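Local coordinates for protein xyloglucan-specific endo-beta-1,4-glucanase (Uncultured bacterium, PDB 4W88) that hydrolyses internal beta-1,4-glucosidic bonds in the backbone of xyloglucan, a polysaccharide of plant cell walls, at residues 2-6 with 263-267; 64-68 with 107-111; 144-150 with 194-200; 178-182 with 213-218; 253-257 with 293-299. The protein carries 1 engineered substitution. All coordinates share one frame. Residues are numbered along the deposited sequence.

How the contacts relate
All five contacts belong to one (beta/alpha)8 barrel. Contact 3 is buried. It joins neighbouring strands 142-145 and 193-196 and the loops that follow them, and E149 and a water connect it to the bound glucose. Contacts 1 and 4 lie near the N-terminal ends of the strands and touch each other: R2 of contact 1 bonds the carbonyls of P213 and D215. Contact 1 is partly buried and mostly apolar, whereas contact 4 turns on a salt bridge at the surface. Contact 5, also partly buried, pairs two outer helices and meets contact 1 through V267. Contact 2 is a surface contact joining two loops, on the opposite side of the chain's centre from contacts 1 and 5.

Contact 1. Residues 2-6 with 263-267; sequences RSRVF and KGIPV
The ring of F6 overlaps P266. P266 CG sits 3.8 Å from the F6 ring centroid, 16° off the normal, a CH-pi contact. This is where the N-terminal helix 3-9 packs at the base of the (beta/alpha)8 barrel, against the loop entering strand 267-272. R2 is the N-cap. The nearest CA pairs are F6 with P266, 6.4 Å, and R2 with I265, 7.2 Å. F6 takes chi1 near -74° (m), so its ring reaches across although its CB points sideways. V5, with chi1 t, adds CG1 at 3.6 Å from P266 CG. R2 extends as m, t, t, with NE 3.6 Å from I265 CD1. Its guanidinium goes on to hydrogen-bond the carbonyls of P213 and D215. In the loop, G264 has positive phi (75/23) and is the C-prime residue of the Schellman motif that ends helix 246-261. Its carbonyl turns to the helix: G264 O lies at the edge of the F6 ring, 3.3 Å from F6 CE2, and 3.4 Å from R2 CD.

Contact 2. Residues 64-68 with 107-111; sequences FANHL and NYWLK
Y108, A65 and N66 carry most of this contact between two barrel loops. A65 and N66 lie in a short 3-10 turn, residues 65-67, tied by H67 N to F64 O at 2.7 Å. A65 points its CB toward the other loop, where it touches two aromatic side chains. A65 CB is 3.5 Å from Y108 CG and 4.0 Å from W109 CD1, at the edge of the indole. A65 and Y108 form the closest CA pair, 6.6 Å. Y108 has chi1 m and an unusual backbone (-124/-104). W109 has chi1 p. The two rings lie apart, with the small A65 methyl reaching both. N66 also has chi1 m. N66 ND2 donates to Y108 OH at 3.2 Å, which ties the outer end of the tyrosine to the 3-10 turn. E105 bonds W109 NE1 and the backbone N of F64. The contact joins loops at the C-terminal ends of strands 57-60 and 97-101 of the (beta/alpha)8 barrel, and W109 packs on E123 and I127 of helix 117-134.

Contact 3. Residues 144-150 with 194-200; sequences FEGMNEP and IICTYGH. With BGC (beta-D-glucopyranose), chain C.
H200 bridges the two segments with both ring nitrogens. H200 NE2 donates to E145 OE2 at 2.7 Å, and H200 ND1 accepts from E149 N at 2.9 Å. G199 N donates to P150 O at 2.8 Å. Neighbouring parallel strands of the (beta/alpha)8 barrel pair, E145 opposite I194 with CA atoms 4.4 Å apart. I194 N bonds F144 O at 2.7 Å, and G146 N bonds I194 O at 3.2 Å. Beyond I194 the chains separate, and water 1 links I194 O to M147 N. They close again at E149 and G199, CA atoms 3.8 Å apart. P150 CD packs on C196 SG at 3.5 Å. E149 OE2 accepts from BGC O4 at 2.6 Å, and water 2 joins E149 OE2, G199 O and BGC O6. The N148-E149-P150 sequence after strand 142-145 matches the place of the acid/base glutamate in GH5 enzymes, consistent with such a role. The bonding implies H200 protonated at NE2 and accepting at ND1, which holds the E149 backbone beside the sugar.

Contact 4. Residues 178-182 with 213-218; sequences IDAVR and PSDPNI
R182, in the last turn of helix 164-182, reaches to the loop before strand 218-223 and puts its guanidinium edge on the D215 carboxylate. R182 NE donates to D215 OD2 at 2.7 Å, and R182 NH2 donates to D215 OD1 at 2.9 Å. This is a two-pronged salt bridge. R182 NH2 also makes a weak bond to N217 O at 3.1 Å. R182 NH1 turns elsewhere, to the carbonyls of N188 and R191. All three guanidinium nitrogens therefore have acceptors. D215 OD1 is shared: it also accepts from N217 N at 2.9 Å, closing an Asx turn. The arginine runs m, m, t, and D215 has chi1 t. One helical turn earlier, I178 (m, t) points toward the loop. I178 CD1 meets P213 CG at 3.6 Å and I218 CG2 at 4.1 Å. The nearest CA pair, I178 with D215, is 8.5 Å apart, so side chains span the gap. The contact joins helix 164-182 to the loop leading into strand 218-223, at the N-terminal side of the (beta/alpha)8 barrel. The carbonyls of P213 and D215 bond R2. The chemistry implies a charge-paired surface contact in which one carboxylate both binds an arginine and orders its own turn.

Contact 5. Residues 253-257 with 293-299; sequences YNNIK and TLDQDGV
This is a partly buried packing of two outer helices, 246-261 and the C-terminal end of 280-295, with Y253, K257 and D297 making polar contacts at one end. Y253 points toward the other helix with chi1 t, and T293 CG2 lies over the Y253 ring face, 3.7 Å from the centroid and 22° off the normal, a CH-pi contact. Y253 CE1 meets L294 CD2 at 3.7 Å. The nearest CA pairs are Y253 with T293, 7.8 Å, and K257 with D297, 8.8 Å. The two helices are consecutive in the (beta/alpha)8 barrel, separated by strand 267-272. A type I turn from D295 to G298 and a Schellman motif end helix 280-295: V299 N bonds L294 O at 3.0 Å, and G298 has positive phi (62/31). The turn brings D297 to the hydroxyl end of Y253, at its ring edge. Y253 OH donates to D297 OD2 at 2.6 Å. K257 NZ adds a weak salt-bridge bond to D297 OD1 at 3.2 Å, while its stronger partner is D262.

Contact 1. Residues 2-6 with 263-267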
# COMPACT_ATOMS: atom_id res chain seq x y z
N ARG A 2 4.45 12.72 -17.63
CA ARG A 2 3.73 12.19 -16.46
C ARG A 2 3.57 13.22 -15.33
O ARG A 2 3.28 12.88 -14.17
CB ARG A 2 4.48 11.00 -15.96
CG ARG A 2 4.55 9.90 -17.01
CD ARG A 2 5.47 8.78 -16.59
NE ARG A 2 5.60 7.82 -17.69
CZ ARG A 2 4.72 6.85 -17.96
NH1 ARG A 2 3.61 6.71 -17.28
NH2 ARG A 2 4.93 6.06 -18.99
N SER A 3 3.67 14.48 -15.67
CA SER A 3 3.77 15.47 -14.62
C SER A 3 2.44 15.65 -13.84
O SER A 3 2.47 16.06 -12.70
CB SER A 3 4.28 16.77 -15.22
OG SER A 3 3.35 17.20 -16.12
N ARG A 4 1.28 15.36 -14.44
CA ARG A 4 0.04 15.34 -13.66
C ARG A 4 0.08 14.46 -12.40
O ARG A 4 -0.37 14.85 -11.32
CB ARG A 4 -1.11 14.86 -14.52
CG ARG A 4 -2.42 14.94 -13.82
CD ARG A 4 -3.59 15.06 -14.80
NE ARG A 4 -4.84 14.91 -14.04
CZ ARG A 4 -5.34 13.73 -13.71
NH1 ARG A 4 -4.65 12.66 -13.96
NH2 ARG A 4 -6.44 13.64 -12.98
N VAL A 5 0.66 13.28 -12.55
CA VAL A 5 0.76 12.35 -11.42
C VAL A 5 1.72 12.94 -10.36
O VAL A 5 1.40 12.98 -9.18
CB VAL A 5 1.28 10.97 -11.82
CG1 VAL A 5 1.43 10.09 -10.59
CG2 VAL A 5 0.35 10.33 -12.83
N PHE A 6 2.84 13.48 -10.79
CA PHE A 6 3.78 14.14 -9.86
C PHE A 6 3.10 15.31 -9.13
O PHE A 6 3.25 15.45 -7.91
CB PHE A 6 5.04 14.61 -10.58
CG PHE A 6 5.99 13.50 -10.95
CD1 PHE A 6 6.71 12.80 -10.00
CD2 PHE A 6 6.22 13.17 -12.29
CE1 PHE A 6 7.61 11.80 -10.37
CE2 PHE A 6 7.10 12.15 -12.65
CZ PHE A 6 7.83 11.49 -11.70
N LYS A 263 14.12 8.05 -14.70
CA LYS A 263 13.43 7.94 -15.93
C LYS A 263 12.11 8.68 -15.92
O LYS A 263 11.34 8.58 -16.89
CB LYS A 263 13.16 6.47 -16.23
CG LYS A 263 14.37 5.56 -16.39
CD LYS A 263 13.80 4.26 -16.98
CE LYS A 263 14.80 3.15 -17.14
NZ LYS A 263 15.89 3.56 -18.06
N GLY A 264 11.83 9.44 -14.89
CA GLY A 264 10.59 10.24 -14.83
C GLY A 264 9.30 9.48 -14.54
O GLY A 264 8.23 9.94 -14.88
N ILE A 265 9.44 8.32 -13.91
CA ILE A 265 8.30 7.47 -13.59
C ILE A 265 7.93 7.72 -12.10
O ILE A 265 8.80 7.59 -11.21
CB ILE A 265 8.62 5.96 -13.79
CG1 ILE A 265 9.19 5.57 -15.18
CG2 ILE A 265 7.36 5.14 -13.47
CD1 ILE A 265 8.37 6.07 -16.31
N PRO A 266 6.66 8.11 -11.82
CA PRO A 266 6.26 8.32 -10.45
C PRO A 266 6.39 7.04 -9.60
O PRO A 266 5.98 5.97 -10.04
CB PRO A 266 4.78 8.76 -10.57
CG PRO A 266 4.72 9.45 -11.87
CD PRO A 266 5.62 8.59 -12.74
N VAL A 267 6.96 7.21 -8.40
CA VAL A 267 7.09 6.16 -7.43
C VAL A 267 6.46 6.57 -6.12
O VAL A 267 6.61 7.72 -5.66
CB VAL A 267 8.58 5.81 -7.17
CG1 VAL A 267 8.71 4.74 -6.11
CG2 VAL A 267 9.12 5.29 -8.45

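Contact 2. Residues 64-68 with 107-111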
# COMPACT_ATOMS: atom_id res chain seq x y z
N PHE A 64 -10.83 -8.54 -0.68
CA PHE A 64 -12.17 -8.77 -1.24
C PHE A 64 -12.57 -10.23 -1.29
O PHE A 64 -13.75 -10.53 -1.26
CB PHE A 64 -12.20 -8.19 -2.65
CG PHE A 64 -12.20 -6.70 -2.63
CD1 PHE A 64 -13.42 -6.02 -2.45
CD2 PHE A 64 -11.03 -5.98 -2.74
CE1 PHE A 64 -13.43 -4.62 -2.41
CE2 PHE A 64 -11.07 -4.55 -2.65
CZ PHE A 64 -12.29 -3.88 -2.45
N ALA A 65 -11.57 -11.12 -1.39
CA ALA A 65 -11.81 -12.52 -1.68
C ALA A 65 -13.08 -13.13 -1.04
O ALA A 65 -13.94 -13.71 -1.75
CB ALA A 65 -10.59 -13.37 -1.33
N ASN A 66 -13.15 -13.11 0.29
CA ASN A 66 -14.29 -13.76 0.94
C ASN A 66 -15.66 -13.06 0.74
O ASN A 66 -16.72 -13.65 1.06
CB ASN A 66 -14.04 -13.86 2.41
CG ASN A 66 -12.94 -14.81 2.74
OD1 ASN A 66 -12.61 -15.73 1.97
ND2 ASN A 66 -12.34 -14.61 3.87
N HIS A 67 -15.63 -11.89 0.12
CA HIS A 67 -16.85 -11.11 -0.16
C HIS A 67 -17.27 -11.24 -1.61
O HIS A 67 -18.17 -10.57 -2.04
CB HIS A 67 -16.62 -9.63 0.20
CG HIS A 67 -16.07 -9.41 1.58
ND1 HIS A 67 -16.83 -9.48 2.74
CD2 HIS A 67 -14.79 -9.32 1.98
CE1 HIS A 67 -16.01 -9.37 3.79
NE2 HIS A 67 -14.78 -9.26 3.35
N LEU A 68 -16.58 -12.09 -2.36
CA LEU A 68 -16.89 -12.30 -3.78
C LEU A 68 -17.78 -13.47 -4.05
O LEU A 68 -17.63 -14.53 -3.48
CB LEU A 68 -15.60 -12.50 -4.60
CG LEU A 68 -14.51 -11.45 -4.50
CD1 LEU A 68 -13.28 -11.83 -5.25
CD2 LEU A 68 -15.01 -10.05 -4.93
N ASN A 107 -3.81 -14.75 -0.24
CA ASN A 107 -4.09 -15.93 0.61
C ASN A 107 -5.10 -16.84 -0.10
O ASN A 107 -5.30 -17.96 0.35
CB ASN A 107 -4.73 -15.59 1.92
CG ASN A 107 -3.84 -14.79 2.85
OD1 ASN A 107 -2.66 -14.49 2.53
ND2 ASN A 107 -4.38 -14.47 4.03
N TYR A 108 -5.71 -16.35 -1.19
CA TYR A 108 -6.92 -16.93 -1.78
C TYR A 108 -6.59 -17.25 -3.24
O TYR A 108 -5.97 -18.29 -3.53
CB TYR A 108 -8.12 -16.00 -1.59
CG TYR A 108 -8.54 -15.90 -0.15
CD1 TYR A 108 -9.27 -16.90 0.47
CD2 TYR A 108 -8.07 -14.85 0.64
CE1 TYR A 108 -9.56 -16.85 1.84
CE2 TYR A 108 -8.31 -14.82 1.99
CZ TYR A 108 -9.12 -15.78 2.58
OH TYR A 108 -9.35 -15.82 3.92
N TRP A 109 -7.07 -16.43 -4.16
CA TRP A 109 -6.99 -16.69 -5.57
C TRP A 109 -5.75 -16.12 -6.26
O TRP A 109 -5.37 -16.60 -7.35
CB TRP A 109 -8.23 -16.09 -6.23
CG TRP A 109 -8.39 -14.58 -6.01
CD1 TRP A 109 -8.97 -13.98 -4.97
CD2 TRP A 109 -7.91 -13.55 -6.90
NE1 TRP A 109 -8.87 -12.60 -5.13
CE2 TRP A 109 -8.24 -12.32 -6.32
CE3 TRP A 109 -7.21 -13.56 -8.11
CZ2 TRP A 109 -7.90 -11.13 -6.87
CZ3 TRP A 109 -6.87 -12.36 -8.69
CH2 TRP A 109 -7.23 -11.14 -8.06
N LEU A 110 -5.13 -15.09 -5.65
CA LEU A 110 -4.05 -14.36 -6.31
C LEU A 110 -2.70 -15.02 -6.01
O LEU A 110 -1.93 -14.57 -5.15
CB LEU A 110 -4.05 -12.87 -5.98
CG LEU A 110 -3.50 -11.95 -7.07
CD1 LEU A 110 -3.62 -10.48 -6.65
CD2 LEU A 110 -2.05 -12.22 -7.41
N LYS A 111 -2.48 -16.17 -6.64
CA LYS A 111 -1.27 -16.99 -6.51
C LYS A 111 -0.63 -16.97 -7.89
O LYS A 111 -1.27 -17.38 -8.88
CB LYS A 111 -1.62 -18.39 -6.11
CG LYS A 111 -2.55 -18.42 -4.93
CD LYS A 111 -1.89 -18.86 -3.71
CE LYS A 111 -2.80 -19.04 -2.52
NZ LYS A 111 -1.98 -19.01 -1.26

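Contact 3. Residues 144-150 with 194-200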
# COMPACT_ATOMS: atom_id res chain seq x y z
N PHE A 144 -6.08 4.30 -7.16
CA PHE A 144 -6.28 2.86 -7.04
C PHE A 144 -4.92 2.17 -7.17
O PHE A 144 -4.13 2.47 -8.07
CB PHE A 144 -7.17 2.31 -8.17
CG PHE A 144 -8.58 2.85 -8.24
CD1 PHE A 144 -9.29 3.39 -7.14
CD2 PHE A 144 -9.28 2.70 -9.45
CE1 PHE A 144 -10.59 3.86 -7.28
CE2 PHE A 144 -10.58 3.10 -9.56
CZ PHE A 144 -11.24 3.68 -8.48
N GLU A 145 -4.70 1.19 -6.29
CA GLU A 145 -3.51 0.34 -6.31
C GLU A 145 -3.95 -1.10 -6.53
O GLU A 145 -4.68 -1.71 -5.74
CB GLU A 145 -2.73 0.52 -4.99
CG GLU A 145 -1.43 -0.33 -4.88
CD GLU A 145 -0.65 -0.03 -3.58
OE1 GLU A 145 -1.24 0.68 -2.72
OE2 GLU A 145 0.50 -0.55 -3.41
N GLY A 146 -3.62 -1.62 -7.72
CA GLY A 146 -4.29 -2.81 -8.23
C GLY A 146 -4.15 -4.08 -7.37
O GLY A 146 -5.13 -4.80 -7.18
N MSE A 147 -2.94 -4.25 -6.82
CA MSE A 147 -2.56 -5.46 -6.08
C MSE A 147 -1.66 -5.06 -4.94
O MSE A 147 -1.00 -4.01 -4.97
CB MSE A 147 -1.80 -6.49 -6.97
CG MSE A 147 -2.63 -6.86 -8.19
SE MSE A 147 -1.62 -8.17 -9.30
CE MSE A 147 -0.49 -6.92 -10.28
N ASN A 148 -1.58 -5.98 -3.97
CA ASN A 148 -0.67 -5.83 -2.81
C ASN A 148 0.22 -7.05 -2.71
O ASN A 148 -0.27 -8.18 -2.55
CB ASN A 148 -1.44 -5.72 -1.52
CG ASN A 148 -0.52 -5.47 -0.34
OD1 ASN A 148 0.10 -4.40 -0.26
ND2 ASN A 148 -0.33 -6.50 0.49
N GLU A 149 1.52 -6.83 -2.89
CA GLU A 149 2.50 -7.88 -2.79
C GLU A 149 2.19 -9.16 -3.56
O GLU A 149 2.25 -10.24 -3.00
CB GLU A 149 2.85 -8.14 -1.35
CG GLU A 149 3.38 -6.91 -0.63
CD GLU A 149 3.80 -7.10 0.82
OE1 GLU A 149 3.45 -8.13 1.47
OE2 GLU A 149 4.48 -6.15 1.35
N PRO A 150 1.73 -9.02 -4.80
CA PRO A 150 1.33 -10.21 -5.55
C PRO A 150 2.50 -11.19 -5.69
O PRO A 150 3.61 -10.76 -6.02
CB PRO A 150 0.89 -9.65 -6.89
CG PRO A 150 1.70 -8.35 -7.06
CD PRO A 150 1.67 -7.80 -5.64
N ILE A 194 -1.96 2.72 -9.63
CA ILE A 194 -0.70 2.45 -8.99
C ILE A 194 -0.43 0.95 -9.17
O ILE A 194 -1.09 0.09 -8.55
CB ILE A 194 -0.69 2.84 -7.49
CG1 ILE A 194 -1.07 4.31 -7.29
CG2 ILE A 194 0.70 2.57 -6.87
CD1 ILE A 194 -1.28 4.74 -5.83
N ILE A 195 0.51 0.66 -10.05
CA ILE A 195 0.89 -0.68 -10.38
C ILE A 195 2.01 -1.10 -9.40
O ILE A 195 2.48 -0.30 -8.58
CB ILE A 195 1.33 -0.81 -11.86
CG1 ILE A 195 2.60 -0.02 -12.16
CG2 ILE A 195 0.17 -0.50 -12.80
CD1 ILE A 195 3.27 -0.38 -13.49
N CYS A 196 2.51 -2.33 -9.53
CA CYS A 196 3.53 -2.79 -8.61
C CYS A 196 4.45 -3.81 -9.25
O CYS A 196 4.14 -4.39 -10.30
CB CYS A 196 2.89 -3.40 -7.34
SG CYS A 196 1.92 -4.87 -7.59
N THR A 197 5.59 -4.03 -8.58
CA THR A 197 6.44 -5.14 -8.87
C THR A 197 5.97 -6.42 -8.15
O THR A 197 5.14 -6.39 -7.24
CB THR A 197 7.85 -4.84 -8.36
OG1 THR A 197 7.71 -4.47 -7.00
CG2 THR A 197 8.56 -3.73 -9.18
N TYR A 198 6.55 -7.55 -8.54
CA TYR A 198 6.31 -8.82 -7.85
C TYR A 198 6.64 -8.59 -6.37
O TYR A 198 7.71 -8.05 -6.03
CB TYR A 198 7.26 -9.90 -8.37
CG TYR A 198 7.01 -11.24 -7.75
CD1 TYR A 198 7.56 -11.61 -6.48
CD2 TYR A 198 6.23 -12.19 -8.39
CE1 TYR A 198 7.27 -12.87 -5.94
CE2 TYR A 198 6.01 -13.47 -7.87
CZ TYR A 198 6.53 -13.81 -6.67
OH TYR A 198 6.28 -15.06 -6.17
N GLY A 199 5.71 -8.95 -5.47
CA GLY A 199 5.93 -8.75 -4.04
C GLY A 199 6.10 -7.33 -3.54
O GLY A 199 6.53 -7.15 -2.38
N HIS A 200 5.82 -6.32 -4.38
CA HIS A 200 6.25 -4.96 -4.13
C HIS A 200 7.77 -4.85 -3.82
O HIS A 200 8.22 -3.91 -3.14
CB HIS A 200 5.43 -4.37 -3.00
CG HIS A 200 4.11 -3.76 -3.40
ND1 HIS A 200 3.02 -4.50 -3.82
CD2 HIS A 200 3.72 -2.46 -3.46
CE1 HIS A 200 2.01 -3.69 -4.08
NE2 HIS A 200 2.42 -2.45 -3.89
C2 BGC C . 7.30 -9.27 5.26
C3 BGC C . 6.10 -8.51 4.70
C4 BGC C . 6.48 -7.16 4.18
C5 BGC C . 7.75 -7.60 3.34
C6 BGC C . 8.24 -6.31 2.81
C1 BGC C . 8.40 -9.72 4.37
O2 BGC C . 6.77 -10.48 5.53
O3 BGC C . 5.20 -8.37 5.77
O4 BGC C . 5.25 -6.36 3.78
O5 BGC C . 8.79 -8.49 4.04
O6 BGC C . 9.23 -6.34 1.82
O HOH W 1 -0.37 -2.54 -7.48
O HOH W 2 7.03 -6.05 -0.02

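Contact 4. Residues 178-182 with 213-218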
# COMPACT_ATOMS: atom_id res chain seq x y z
N ILE A 178 -5.16 -1.89 -15.26
CA ILE A 178 -5.30 -0.58 -15.91
C ILE A 178 -6.39 -0.63 -16.95
O ILE A 178 -7.24 0.28 -16.97
CB ILE A 178 -3.98 -0.16 -16.62
CG1 ILE A 178 -2.93 0.14 -15.54
CG2 ILE A 178 -4.18 1.04 -17.57
CD1 ILE A 178 -1.48 0.17 -16.08
N ASP A 179 -6.38 -1.64 -17.79
CA ASP A 179 -7.41 -1.75 -18.85
C ASP A 179 -8.86 -1.75 -18.27
O ASP A 179 -9.74 -1.10 -18.79
CB ASP A 179 -7.11 -3.00 -19.67
CG ASP A 179 -7.89 -3.10 -20.88
OD1 ASP A 179 -9.00 -3.59 -20.75
OD2 ASP A 179 -7.40 -2.76 -21.97
N ALA A 180 -9.08 -2.54 -17.22
CA ALA A 180 -10.37 -2.71 -16.64
C ALA A 180 -10.86 -1.38 -16.10
O ALA A 180 -12.05 -1.03 -16.24
CB ALA A 180 -10.35 -3.74 -15.56
N VAL A 181 -9.98 -0.66 -15.45
CA VAL A 181 -10.37 0.62 -14.84
C VAL A 181 -10.62 1.69 -15.90
O VAL A 181 -11.66 2.34 -15.89
CB VAL A 181 -9.32 1.13 -13.85
CG1 VAL A 181 -9.66 2.51 -13.31
CG2 VAL A 181 -9.13 0.18 -12.65
N ARG A 182 -9.70 1.82 -16.86
CA ARG A 182 -9.93 2.80 -17.91
C ARG A 182 -11.20 2.58 -18.75
O ARG A 182 -11.87 3.55 -19.16
CB ARG A 182 -8.71 2.88 -18.86
CG ARG A 182 -7.40 3.25 -18.16
CD ARG A 182 -7.40 4.62 -17.56
NE ARG A 182 -6.04 5.00 -17.09
CZ ARG A 182 -5.80 5.64 -15.97
NH1 ARG A 182 -6.76 5.97 -15.11
NH2 ARG A 182 -4.56 5.88 -15.65
N PRO A 213 3.85 1.00 -18.23
CA PRO A 213 2.77 1.32 -19.15
C PRO A 213 2.94 2.65 -19.88
O PRO A 213 3.45 3.62 -19.31
CB PRO A 213 1.57 1.44 -18.23
CG PRO A 213 1.93 0.63 -17.03
CD PRO A 213 3.34 0.92 -16.85
N SER A 214 2.48 2.69 -21.13
CA SER A 214 2.44 3.96 -21.84
C SER A 214 1.37 4.92 -21.24
O SER A 214 1.42 6.16 -21.48
CB SER A 214 2.30 3.73 -23.36
OG SER A 214 1.09 3.02 -23.54
N ASP A 215 0.41 4.42 -20.47
CA ASP A 215 -0.60 5.30 -19.85
C ASP A 215 0.14 6.33 -18.99
O ASP A 215 0.97 5.97 -18.16
CB ASP A 215 -1.51 4.43 -19.01
CG ASP A 215 -2.69 5.14 -18.43
OD1 ASP A 215 -2.53 6.15 -17.74
OD2 ASP A 215 -3.78 4.57 -18.56
N PRO A 216 -0.17 7.61 -19.20
CA PRO A 216 0.61 8.68 -18.50
C PRO A 216 0.19 8.92 -17.07
O PRO A 216 0.84 9.69 -16.36
CB PRO A 216 0.32 9.91 -19.35
CG PRO A 216 -1.05 9.63 -19.94
CD PRO A 216 -1.14 8.15 -20.17
N ASN A 217 -0.92 8.27 -16.67
CA ASN A 217 -1.51 8.45 -15.34
C ASN A 217 -1.35 7.24 -14.43
O ASN A 217 -2.30 6.83 -13.73
CB ASN A 217 -2.96 8.91 -15.44
CG ASN A 217 -3.05 10.30 -16.02
OD1 ASN A 217 -2.46 11.22 -15.53
ND2 ASN A 217 -3.78 10.45 -17.08
N ILE A 218 -0.10 6.79 -14.36
CA ILE A 218 0.25 5.70 -13.48
C ILE A 218 1.36 6.08 -12.54
O ILE A 218 2.11 7.06 -12.73
CB ILE A 218 0.58 4.42 -14.27
CG1 ILE A 218 1.86 4.56 -15.09
CG2 ILE A 218 -0.58 4.02 -15.11
CD1 ILE A 218 3.15 4.33 -14.31

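Contact 5. Residues 253-257 with 293-299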
# COMPACT_ATOMS: atom_id res chain seq x y z
N TYR A 253 17.56 2.49 -2.58
CA TYR A 253 17.03 3.69 -3.21
C TYR A 253 17.74 4.06 -4.51
O TYR A 253 17.11 4.56 -5.44
CB TYR A 253 17.10 4.85 -2.24
CG TYR A 253 16.41 6.11 -2.70
CD1 TYR A 253 15.04 6.22 -2.63
CD2 TYR A 253 17.13 7.20 -3.21
CE1 TYR A 253 14.40 7.37 -3.06
CE2 TYR A 253 16.50 8.36 -3.63
CZ TYR A 253 15.12 8.46 -3.53
OH TYR A 253 14.43 9.61 -3.90
N ASN A 254 19.04 3.82 -4.61
CA ASN A 254 19.72 4.12 -5.88
C ASN A 254 19.22 3.26 -7.02
O ASN A 254 19.21 3.68 -8.17
CB ASN A 254 21.22 4.09 -5.67
CG ASN A 254 21.69 5.30 -4.88
OD1 ASN A 254 20.97 6.32 -4.74
ND2 ASN A 254 22.85 5.20 -4.32
N ASN A 255 18.76 2.05 -6.72
CA ASN A 255 18.12 1.27 -7.75
C ASN A 255 16.75 1.81 -8.16
O ASN A 255 16.40 1.84 -9.35
CB ASN A 255 18.03 -0.18 -7.32
CG ASN A 255 19.34 -0.89 -7.50
OD1 ASN A 255 20.20 -0.52 -8.33
ND2 ASN A 255 19.53 -1.90 -6.72
N ILE A 256 15.97 2.25 -7.18
CA ILE A 256 14.70 2.90 -7.44
C ILE A 256 14.93 4.15 -8.33
O ILE A 256 14.20 4.36 -9.31
CB ILE A 256 13.97 3.22 -6.13
CG1 ILE A 256 13.60 1.90 -5.41
CG2 ILE A 256 12.70 4.00 -6.41
CD1 ILE A 256 13.21 2.02 -3.94
N LYS A 257 15.95 4.93 -8.01
CA LYS A 257 16.35 6.07 -8.83
C LYS A 257 16.74 5.65 -10.29
O LYS A 257 16.26 6.24 -11.27
CB LYS A 257 17.53 6.81 -8.14
CG LYS A 257 17.10 8.11 -7.45
CD LYS A 257 18.28 9.00 -7.03
CE LYS A 257 18.72 9.92 -8.12
NZ LYS A 257 17.77 11.03 -8.33
N THR A 293 15.80 10.25 2.89
CA THR A 293 16.26 9.72 1.64
C THR A 293 15.16 9.90 0.56
O THR A 293 15.44 10.36 -0.55
CB THR A 293 16.67 8.23 1.76
OG1 THR A 293 17.81 8.11 2.62
CG2 THR A 293 17.04 7.65 0.36
N LEU A 294 13.91 9.56 0.90
CA LEU A 294 12.76 9.73 -0.02
C LEU A 294 12.54 11.18 -0.41
O LEU A 294 12.27 11.50 -1.60
CB LEU A 294 11.49 9.17 0.60
CG LEU A 294 11.48 7.67 0.83
CD1 LEU A 294 10.12 7.28 1.40
CD2 LEU A 294 11.89 6.80 -0.35
N ASP A 295 12.71 12.05 0.58
CA ASP A 295 12.47 13.50 0.38
C ASP A 295 13.42 14.13 -0.63
O ASP A 295 13.12 15.17 -1.22
CB ASP A 295 12.53 14.25 1.69
CG ASP A 295 11.36 13.93 2.60
OD1 ASP A 295 10.30 13.44 2.09
OD2 ASP A 295 11.47 14.24 3.83
N GLN A 296 14.55 13.51 -0.86
CA GLN A 296 15.49 14.09 -1.84
C GLN A 296 14.86 14.23 -3.20
O GLN A 296 15.26 15.09 -3.97
CB GLN A 296 16.68 13.17 -2.03
CG GLN A 296 17.47 12.89 -0.77
CD GLN A 296 18.55 11.87 -1.07
OE1 GLN A 296 18.30 10.64 -1.29
NE2 GLN A 296 19.73 12.37 -1.16
N ASP A 297 13.96 13.31 -3.55
CA ASP A 297 13.29 13.35 -4.84
C ASP A 297 11.77 13.55 -4.72
O ASP A 297 11.02 13.31 -5.67
CB ASP A 297 13.63 12.11 -5.68
CG ASP A 297 15.10 12.01 -5.97
OD1 ASP A 297 15.52 12.76 -6.90
OD2 ASP A 297 15.85 11.29 -5.24
N GLY A 298 11.32 13.99 -3.56
CA GLY A 298 9.90 14.20 -3.29
C GLY A 298 9.03 12.95 -3.39
O GLY A 298 7.82 13.02 -3.74
N VAL A 299 9.64 11.81 -3.06
CA VAL A 299 8.88 10.54 -3.06
C VAL A 299 8.13 10.44 -1.75
O VAL A 299 8.68 10.70 -0.67
CB VAL A 299 9.84 9.34 -3.27
CG1 VAL A 299 9.11 8.01 -3.15
CG2 VAL A 299 10.53 9.46 -4.62